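Local coordinates for protein glutathione S-transferase (Ceriporiopsis subvermispora, PDB 6J3E) that probably conjugates or transfers glutathione to electrophilic substrates, as a serine-type glutathione S-transferase whose glutathione-binding site is empty in this apo form, at residues 77-82 with 90-95; 134-139 with 145-150; 150-153 with 159-162. All blocks are in the same frame, centred on the assembly; numbering follows the deposited sequence.

Contact 1 of 3, residues 77-82 with 90-95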
loop_
_atom_site.group_PDB
_atom_site.type_symbol
_atom_site.label_atom_id
_atom_site.label_comp_id
_atom_site.label_asym_id
_atom_site.label_seq_id
_atom_site.Cartn_x
_atom_site.Cartn_y
_atom_site.Cartn_z
ATOM N N PRO A 77 -29.730 -14.161 -4.064
ATOM C CA PRO A 77 -31.103 -14.440 -3.620
ATOM C C PRO A 77 -31.148 -15.435 -2.471
ATOM O O PRO A 77 -32.048 -15.355 -1.623
ATOM C CB PRO A 77 -31.777 -14.974 -4.892
ATOM C CG PRO A 77 -30.662 -15.540 -5.692
ATOM C CD PRO A 77 -29.471 -14.674 -5.421
ATOM N N SER A 78 -30.170 -16.346 -2.396
ATOM C CA SER A 78 -30.051 -17.229 -1.239
ATOM C C SER A 78 -30.039 -16.454 0.073
ATOM O O SER A 78 -30.420 -16.988 1.118
ATOM C CB SER A 78 -28.777 -18.064 -1.355
ATOM O OG SER A 78 -27.908 -17.783 -0.270
ATOM N N THR A 79 -29.617 -15.194 0.044
ATOM C CA THR A 79 -29.502 -14.406 1.257
ATOM C C THR A 79 -30.277 -13.106 1.222
ATOM O O THR A 79 -30.503 -12.516 2.285
ATOM C CB THR A 79 -28.033 -14.086 1.541
ATOM O OG1 THR A 79 -27.901 -13.623 2.883
ATOM C CG2 THR A 79 -27.562 -13.011 0.627
ATOM N N GLY A 80 -30.681 -12.641 0.045
ATOM C CA GLY A 80 -31.301 -11.342 -0.091
ATOM C C GLY A 80 -30.359 -10.157 -0.010
ATOM O O GLY A 80 -30.826 -9.017 -0.116
ATOM N N LYS A 81 -29.059 -10.379 0.186
ATOM C CA LYS A 81 -28.103 -9.288 0.310
ATOM C C LYS A 81 -27.572 -8.881 -1.059
ATOM O O LYS A 81 -27.484 -9.689 -1.987
ATOM C CB LYS A 81 -26.931 -9.672 1.221
ATOM C CG LYS A 81 -27.309 -9.954 2.675
ATOM C CD LYS A 81 -27.054 -8.755 3.586
ATOM C CE LYS A 81 -27.115 -9.162 5.057
ATOM N NZ LYS A 81 -26.681 -8.055 5.959
ATOM N N THR A 82 -27.230 -7.607 -1.175
ATOM C CA THR A 82 -26.558 -7.071 -2.349
ATOM C C THR A 82 -25.253 -6.451 -1.889
ATOM O O THR A 82 -25.248 -5.643 -0.957
ATOM C CB THR A 82 -27.436 -6.046 -3.062
ATOM O OG1 THR A 82 -28.546 -6.725 -3.656
ATOM C CG2 THR A 82 -26.666 -5.320 -4.155
ATOM N N ALA A 90 -15.581 -10.092 -2.183
ATOM C CA ALA A 90 -14.711 -11.199 -1.830
ATOM C C ALA A 90 -14.924 -11.590 -0.381
ATOM O O ALA A 90 -15.037 -12.781 -0.060
ATOM C CB ALA A 90 -13.246 -10.829 -2.093
ATOM N N ARG A 91 -15.009 -10.594 0.510
ATOM C CA ARG A 91 -15.194 -10.905 1.925
ATOM C C ARG A 91 -16.547 -11.533 2.164
ATOM O O ARG A 91 -16.665 -12.482 2.947
ATOM C CB ARG A 91 -15.039 -9.656 2.790
ATOM C CG ARG A 91 -13.640 -9.062 2.723
ATOM C CD ARG A 91 -13.498 -7.827 3.589
ATOM N NE ARG A 91 -12.106 -7.478 3.796
ATOM C CZ ARG A 91 -11.379 -6.825 2.913
ATOM N NH1 ARG A 91 -10.109 -6.541 3.202
ATOM N NH2 ARG A 91 -11.897 -6.446 1.724
ATOM N N TYR A 92 -17.583 -11.000 1.507
ATOM C CA TYR A 92 -18.902 -11.591 1.635
ATOM C C TYR A 92 -18.893 -13.031 1.157
ATOM O O TYR A 92 -19.475 -13.910 1.797
ATOM C CB TYR A 92 -19.916 -10.779 0.848
ATOM C CG TYR A 92 -21.210 -11.520 0.699
ATOM C CD1 TYR A 92 -22.200 -11.423 1.677
ATOM C CD2 TYR A 92 -21.442 -12.337 -0.413
ATOM C CE1 TYR A 92 -23.390 -12.105 1.550
ATOM C CE2 TYR A 92 -22.625 -13.027 -0.547
ATOM C CZ TYR A 92 -23.595 -12.902 0.437
ATOM O OH TYR A 92 -24.761 -13.596 0.299
ATOM N N LEU A 93 -18.260 -13.291 0.017
ATOM C CA LEU A 93 -18.208 -14.661 -0.481
ATOM C C LEU A 93 -17.454 -15.584 0.481
ATOM O O LEU A 93 -17.865 -16.736 0.687
ATOM C CB LEU A 93 -17.580 -14.677 -1.871
ATOM C CG LEU A 93 -18.426 -13.919 -2.889
ATOM C CD1 LEU A 93 -17.786 -13.970 -4.262
ATOM C CD2 LEU A 93 -19.840 -14.483 -2.894
ATOM N N ASP A 94 -16.344 -15.100 1.071
ATOM C CA ASP A 94 -15.638 -15.861 2.109
ATOM C C ASP A 94 -16.589 -16.236 3.240
ATOM O O ASP A 94 -16.625 -17.383 3.689
ATOM C CB ASP A 94 -14.470 -15.047 2.694
ATOM C CG ASP A 94 -13.135 -15.264 1.976
ATOM O OD1 ASP A 94 -13.081 -15.992 0.958
ATOM O OD2 ASP A 94 -12.123 -14.664 2.440
ATOM N N LYS A 95 -17.363 -15.261 3.711
ATOM C CA LYS A 95 -18.116 -15.406 4.946
ATOM C C LYS A 95 -19.442 -16.125 4.726
ATOM O O LYS A 95 -19.954 -16.779 5.640
ATOM C CB LYS A 95 -18.322 -14.021 5.573
ATOM C CG LYS A 95 -19.631 -13.831 6.311
ATOM C CD LYS A 95 -20.118 -12.396 6.204
ATOM C CE LYS A 95 -21.590 -12.276 6.609
ATOM N NZ LYS A 95 -22.173 -10.967 6.183
#

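Contact 2 of 3, residues 134-139 with 145-150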
loop_
_atom_site.group_PDB
_atom_site.type_symbol
_atom_site.label_atom_id
_atom_site.label_comp_id
_atom_site.label_asym_id
_atom_site.label_seq_id
_atom_site.Cartn_x
_atom_site.Cartn_y
_atom_site.Cartn_z
ATOM N N ALA A 134 -8.343 3.357 -24.402
ATOM C CA ALA A 134 -8.504 2.054 -25.024
ATOM C C ALA A 134 -9.856 1.435 -24.674
ATOM O O ALA A 134 -10.523 0.862 -25.544
ATOM C CB ALA A 134 -7.359 1.132 -24.607
ATOM N N THR A 135 -10.293 1.529 -23.408
ATOM C CA THR A 135 -11.561 0.866 -23.129
ATOM C C THR A 135 -12.738 1.649 -23.670
ATOM O O THR A 135 -13.804 1.061 -23.887
ATOM C CB THR A 135 -11.782 0.595 -21.635
ATOM O OG1 THR A 135 -12.468 1.692 -21.016
ATOM C CG2 THR A 135 -10.507 0.351 -20.952
ATOM N N ASN A 136 -12.566 2.948 -23.914
ATOM C CA ASN A 136 -13.650 3.712 -24.522
ATOM C C ASN A 136 -13.915 3.240 -25.945
ATOM O O ASN A 136 -15.069 3.031 -26.334
ATOM C CB ASN A 136 -13.328 5.198 -24.501
ATOM C CG ASN A 136 -14.438 6.027 -25.106
ATOM O OD1 ASN A 136 -15.469 6.225 -24.475
ATOM N ND2 ASN A 136 -14.231 6.523 -26.333
ATOM N N ALA A 137 -12.847 3.017 -26.713
ATOM C CA ALA A 137 -12.943 2.590 -28.101
ATOM C C ALA A 137 -13.587 1.226 -28.272
ATOM O O ALA A 137 -13.850 0.835 -29.411
ATOM C CB ALA A 137 -11.547 2.561 -28.737
ATOM N N GLN A 138 -13.826 0.471 -27.201
ATOM C CA GLN A 138 -14.470 -0.826 -27.353
ATOM C C GLN A 138 -15.796 -0.897 -26.615
ATOM O O GLN A 138 -16.379 -1.985 -26.501
ATOM C CB GLN A 138 -13.540 -1.957 -26.906
ATOM C CG GLN A 138 -13.044 -1.846 -25.482
ATOM C CD GLN A 138 -13.956 -2.535 -24.501
ATOM O OE1 GLN A 138 -14.188 -3.753 -24.586
ATOM N NE2 GLN A 138 -14.484 -1.764 -23.554
ATOM N N LEU A 139 -16.298 0.234 -26.142
ATOM C CA LEU A 139 -17.603 0.267 -25.491
ATOM C C LEU A 139 -18.730 0.352 -26.516
ATOM O O LEU A 139 -18.580 0.951 -27.586
ATOM C CB LEU A 139 -17.694 1.455 -24.532
ATOM C CG LEU A 139 -16.833 1.316 -23.280
ATOM C CD1 LEU A 139 -16.858 2.590 -22.452
ATOM C CD2 LEU A 139 -17.295 0.103 -22.478
ATOM N N GLU A 145 -20.750 7.120 -25.225
ATOM C CA GLU A 145 -21.150 8.508 -24.998
ATOM C C GLU A 145 -20.932 8.895 -23.540
ATOM O O GLU A 145 -20.322 9.932 -23.237
ATOM C CB GLU A 145 -22.619 8.701 -25.411
ATOM C CG GLU A 145 -23.145 10.153 -25.336
ATOM C CD GLU A 145 -23.527 10.608 -23.916
ATOM O OE1 GLU A 145 -23.271 11.787 -23.587
ATOM O OE2 GLU A 145 -24.083 9.803 -23.127
ATOM N N PHE A 146 -21.387 8.037 -22.619
ATOM C CA PHE A 146 -21.255 8.309 -21.193
ATOM C C PHE A 146 -19.791 8.298 -20.751
ATOM O O PHE A 146 -19.346 9.177 -20.001
ATOM C CB PHE A 146 -22.062 7.272 -20.411
ATOM C CG PHE A 146 -22.030 7.471 -18.921
ATOM C CD1 PHE A 146 -20.975 6.987 -18.163
ATOM C CD2 PHE A 146 -23.078 8.125 -18.271
ATOM C CE1 PHE A 146 -20.953 7.159 -16.785
ATOM C CE2 PHE A 146 -23.062 8.305 -16.895
ATOM C CZ PHE A 146 -21.999 7.806 -16.145
ATOM N N PHE A 147 -19.037 7.286 -21.169
ATOM C CA PHE A 147 -17.664 7.138 -20.692
ATOM C C PHE A 147 -16.783 8.274 -21.196
ATOM O O PHE A 147 -16.039 8.898 -20.424
ATOM C CB PHE A 147 -17.109 5.790 -21.142
ATOM C CG PHE A 147 -15.825 5.415 -20.485
ATOM C CD1 PHE A 147 -15.827 4.682 -19.319
ATOM C CD2 PHE A 147 -14.599 5.790 -21.042
ATOM C CE1 PHE A 147 -14.629 4.333 -18.699
ATOM C CE2 PHE A 147 -13.408 5.438 -20.430
ATOM C CZ PHE A 147 -13.431 4.705 -19.254
ATOM N N ARG A 148 -16.860 8.563 -22.492
ATOM C CA ARG A 148 -16.028 9.617 -23.051
ATOM C C ARG A 148 -16.322 10.964 -22.389
ATOM O O ARG A 148 -15.391 11.690 -22.007
ATOM C CB ARG A 148 -16.234 9.678 -24.563
ATOM C CG ARG A 148 -15.449 10.780 -25.209
ATOM C CD ARG A 148 -15.771 10.929 -26.680
ATOM N NE ARG A 148 -15.165 9.893 -27.508
ATOM C CZ ARG A 148 -13.893 9.928 -27.912
ATOM N NH1 ARG A 148 -13.089 10.932 -27.544
ATOM N NH2 ARG A 148 -13.420 8.958 -28.686
ATOM N N ARG A 149 -17.610 11.292 -22.203
ATOM C CA ARG A 149 -17.991 12.609 -21.690
ATOM C C ARG A 149 -17.483 12.812 -20.273
ATOM O O ARG A 149 -16.860 13.834 -19.961
ATOM C CB ARG A 149 -19.516 12.775 -21.722
ATOM C CG ARG A 149 -19.992 14.182 -21.328
ATOM C CD ARG A 149 -21.292 14.175 -20.527
ATOM N NE ARG A 149 -22.190 13.090 -20.925
ATOM C CZ ARG A 149 -22.834 12.312 -20.057
ATOM N NH1 ARG A 149 -22.660 12.513 -18.754
ATOM N NH2 ARG A 149 -23.627 11.325 -20.485
ATOM N N THR A 150 -17.760 11.842 -19.395
ATOM C CA THR A 150 -17.377 11.969 -17.993
ATOM C C THR A 150 -15.861 11.914 -17.819
ATOM O O THR A 150 -15.295 12.701 -17.048
ATOM C CB THR A 150 -18.063 10.878 -17.159
ATOM O OG1 THR A 150 -17.699 9.577 -17.641
ATOM C CG2 THR A 150 -19.567 11.013 -17.232
#

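Contact 3 of 3, residues 150-153 with 159-162. With EDO (1,2-ethanediol), chain F; EDO (1,2-ethanediol), chain G.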
loop_
_atom_site.group_PDB
_atom_site.type_symbol
_atom_site.label_atom_id
_atom_site.label_comp_id
_atom_site.label_asym_id
_atom_site.label_seq_id
_atom_site.Cartn_x
_atom_site.Cartn_y
_atom_site.Cartn_z
ATOM N N THR A 150 -17.760 11.842 -19.395
ATOM C CA THR A 150 -17.377 11.969 -17.993
ATOM C C THR A 150 -15.861 11.914 -17.819
ATOM O O THR A 150 -15.295 12.701 -17.048
ATOM C CB THR A 150 -18.063 10.878 -17.159
ATOM O OG1 THR A 150 -17.699 9.577 -17.641
ATOM C CG2 THR A 150 -19.567 11.013 -17.232
ATOM N N ARG A 151 -15.186 10.997 -18.524
ATOM C CA ARG A 151 -13.744 10.853 -18.350
ATOM C C ARG A 151 -12.998 12.057 -18.901
ATOM O O ARG A 151 -12.048 12.540 -18.273
ATOM C CB ARG A 151 -13.251 9.561 -19.003
ATOM C CG ARG A 151 -13.277 8.319 -18.052
ATOM C CD ARG A 151 -14.672 8.021 -17.473
ATOM N NE ARG A 151 -14.667 6.901 -16.531
ATOM C CZ ARG A 151 -15.704 6.526 -15.781
ATOM N NH1 ARG A 151 -16.847 7.183 -15.836
ATOM N NH2 ARG A 151 -15.594 5.492 -14.970
ATOM N N GLU A 152 -13.423 12.576 -20.060
ATOM C CA GLU A 152 -12.773 13.770 -20.604
ATOM C C GLU A 152 -12.987 14.980 -19.698
ATOM O O GLU A 152 -12.057 15.758 -19.457
ATOM C CB GLU A 152 -13.279 14.063 -22.017
ATOM C CG GLU A 152 -12.613 13.215 -23.106
ATOM C CD GLU A 152 -13.161 13.477 -24.509
ATOM O OE1 GLU A 152 -13.028 12.579 -25.371
ATOM O OE2 GLU A 152 -13.708 14.579 -24.755
ATOM N N GLU A 153 -14.206 15.152 -19.180
ATOM C CA GLU A 153 -14.460 16.267 -18.277
ATOM C C GLU A 153 -13.589 16.170 -17.035
ATOM O O GLU A 153 -12.949 17.147 -16.631
ATOM C CB GLU A 153 -15.931 16.315 -17.876
ATOM C CG GLU A 153 -16.204 17.471 -16.937
ATOM C CD GLU A 153 -17.531 17.367 -16.236
ATOM O OE1 GLU A 153 -18.128 16.265 -16.254
ATOM O OE2 GLU A 153 -17.971 18.396 -15.672
ATOM N N LYS A 159 -9.170 15.646 -24.807
ATOM C CA LYS A 159 -9.863 14.506 -25.384
ATOM C C LYS A 159 -9.045 13.225 -25.257
ATOM O O LYS A 159 -7.822 13.238 -25.086
ATOM C CB LYS A 159 -10.203 14.780 -26.836
ATOM C CG LYS A 159 -10.987 16.067 -26.991
ATOM C CD LYS A 159 -11.228 16.382 -28.455
ATOM C CE LYS A 159 -9.965 16.949 -29.098
ATOM N NZ LYS A 159 -10.274 18.035 -30.065
ATOM N N LEU A 160 -9.751 12.101 -25.344
ATOM C CA LEU A 160 -9.130 10.824 -25.037
ATOM C C LEU A 160 -7.924 10.564 -25.926
ATOM O O LEU A 160 -6.901 10.037 -25.462
ATOM C CB LEU A 160 -10.152 9.700 -25.177
ATOM C CG LEU A 160 -11.205 9.623 -24.079
ATOM C CD1 LEU A 160 -12.005 8.368 -24.256
ATOM C CD2 LEU A 160 -10.558 9.630 -22.706
ATOM N N GLU A 161 -8.009 10.948 -27.202
ATOM C CA GLU A 161 -6.971 10.590 -28.167
ATOM C C GLU A 161 -5.667 11.340 -27.933
ATOM O O GLU A 161 -4.627 10.917 -28.451
ATOM C CB GLU A 161 -7.488 10.828 -29.587
ATOM C CG GLU A 161 -8.612 9.862 -30.019
ATOM C CD GLU A 161 -9.974 10.116 -29.343
ATOM O OE1 GLU A 161 -10.768 9.153 -29.228
ATOM O OE2 GLU A 161 -10.256 11.270 -28.934
ATOM N N ASP A 162 -5.690 12.419 -27.148
ATOM C CA ASP A 162 -4.497 13.180 -26.787
ATOM C C ASP A 162 -3.909 12.792 -25.421
ATOM O O ASP A 162 -2.915 13.386 -24.995
ATOM C CB ASP A 162 -4.822 14.686 -26.803
ATOM C CG ASP A 162 -5.365 15.167 -28.149
ATOM O OD1 ASP A 162 -4.840 14.746 -29.199
ATOM O OD2 ASP A 162 -6.326 15.971 -28.158
HETATM C C1 EDO F . -4.627 7.087 -25.935
HETATM O O1 EDO F . -4.393 8.499 -26.078
HETATM C C2 EDO F . -4.467 6.375 -27.284
HETATM O O2 EDO F . -5.443 6.845 -28.217
HETATM C C1 EDO G . -13.160 2.339 -15.262
HETATM O O1 EDO G . -14.554 2.407 -14.864
HETATM C C2 EDO G . -12.409 1.217 -14.547
HETATM O O2 EDO G . -11.037 1.329 -14.928
#

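Contact 1 of 3, residues 77-82 with 90-95
The hydroxyl of Tyr92, which helix 86-96 extends to the side of Thr79, is hydrogen-bonded to Asp76 OD2 just before the turn, while Asp76 OD1 takes a weak bond from Ser78 N, making one carboxylate serve both the turn and the phenol. Tyr92 CG stands anti to the backbone N (chi1 167°), which directs the ring at the turn, and Thr79 meets it from the opposite direction. Thr79 CB lies 3.5 Å from Tyr92 OH; the methyl CG2 is modelled closer than is plausible, and its exact place is doubtful. Further along, Lys81 CB approaches Tyr92 CE1 obliquely at 4.3 Å. The elements belong to the closing beta-beta-alpha part of the thioredoxin-like N-terminal domain: antiparallel strands 73-76 and 81-84 form a hairpin, and the helix that follows packs back on it, Tyr92 and Leu93 touching Ile74. Gly80, with positive phi, takes the hairpin round its bend. The helix begins at the glutathione-binding Ser86, whose side chain is about 10 Å from that of Tyr92. Beyond its CB the Lys81 chain leads off, and its NZ remains 5.4 Å from Lys95 NZ, a pair of like charges that would probably repel mildly.

Contact 2 of 3, residues 134-139 with 145-150
The ring of Phe147 is met at oblique angles by three side chains of the 134-139 segment, and Tyr45 adds an edge-to-face ring contact. Leu139 CD1 lies 3.5 Å from Phe147 CB and almost as near CG, Asn136 OD1 is 3.6 Å from Phe147 CD2, and Thr135 OG1 comes to 3.6 Å from Phe147 CZ at the far end. The Asn136 and Phe147 side chains run antiparallel past each other, the amide plane tilted only 26° from the ring, whereas it stands at 90° to the Arg148 guanidinium. With CG anti to the backbone N (chi1 -168°), Phe147 projects its ring from helix 141-153 toward the end of helix 109-136. There a type I turn from Asn136 to Leu139, closed by Leu139 N to Asn136 O at 3.1 Å, brings Leu139 back to the CB-CG end of Phe147; Gln138 NE2 binds Thr135 O at 2.9 Å. This is the junction of two successive helices in the all-helical C-terminal domain, and the Phe147 side chain is about 3 Å from that of glutathione-binding Arg151. Replacing Phe147 by an alanine is likely to open a gap between Leu139 and Thr135 and leave the Tyr45 ring without its aromatic mate. Asn136 ND2 and Arg148 NH2, both donors, are 3.5 Å apart without bonding. Glu144 reconciles them, since its OE1 accepts from Asn136 ND2 and pairs with Arg148 NE. The two segments thus meet through van der Waals packing, apolar only at Leu139, and polar cohesion comes through the neighbouring carboxylate, whose negative charge probably offsets the crowding of donors.

Contact 3 of 3, residues 150-153 with 159-162
Glu152, on the last turn of helix 141-153, reaches out to the returning chain at Lys159 and Leu160 and has the largest share of the buried surface. Its CG is anti to the carbonyl carbon (chi1 -81°) and the chain is extended beyond it, which lays the carboxylate against the backbone of the loop. There OE1 accepts a weak hydrogen bond from Leu160 N, 3.3 Å long with an N-H...O angle of 156°. The stronger partner of the same oxygen is Arg148 NH1, one helical turn earlier, in a salt bridge. Lys159 passes aslant with the aliphatic part of its chain: CG is 3.8 Å from Glu152 OE2, but the bent chain carries NZ away to 7.2 Å from that oxygen, and the two charges do not pair. Leu160 crosses Glu152 at about a right angle, its CG 4.0 Å from Glu152 CG, and also packs on Pro133 and Asn136 of helix 109-136. The contact thus closes a loop of the helical C-terminal domain, where the chain leaving helix 141-153 doubles back before helix 169-189. Asp162 N to Lys159 O, 3.1 Å, draws the loop into a short bend, and an ethanediol, probably from the crystallisation liquor, binds Leu160 O and Ala164 N. Glu161 OE2 comes to 4.7 Å from Glu152 OE1; Arg148, bridged to both acids, would probably temper that repulsion. The glutathione-binding Arg151 starts toward the loop, but its bent chain leads away, and its guanidinium is steadied by NH1 to Thr150 OG1, in plane at 3.1 Å, while NH2 only weakly holds a second ethanediol.

In the fold
From the N terminus, contact 1 comes first, bringing the hairpin turn and helix 86-96 together across strand 81-84 and the first turn of the helix, within the N-terminal domain. A connection after helix 86-96 leads into helix 109-136 of the C-terminal domain, and at its end contact 2 closes the connection to helix 141-153. Contact 3 follows, folding the loop beyond that helix back on its last turn. The three run in series, none nested or crossed. Contacts 2 and 3 share Thr150 and touch directly, joining helix 109-136, helix 141-153 and the loop after it into one cluster. Contact 1 stays about 18 Å from contact 2 and about 19 Å from contact 3, nearest atoms to nearest atoms.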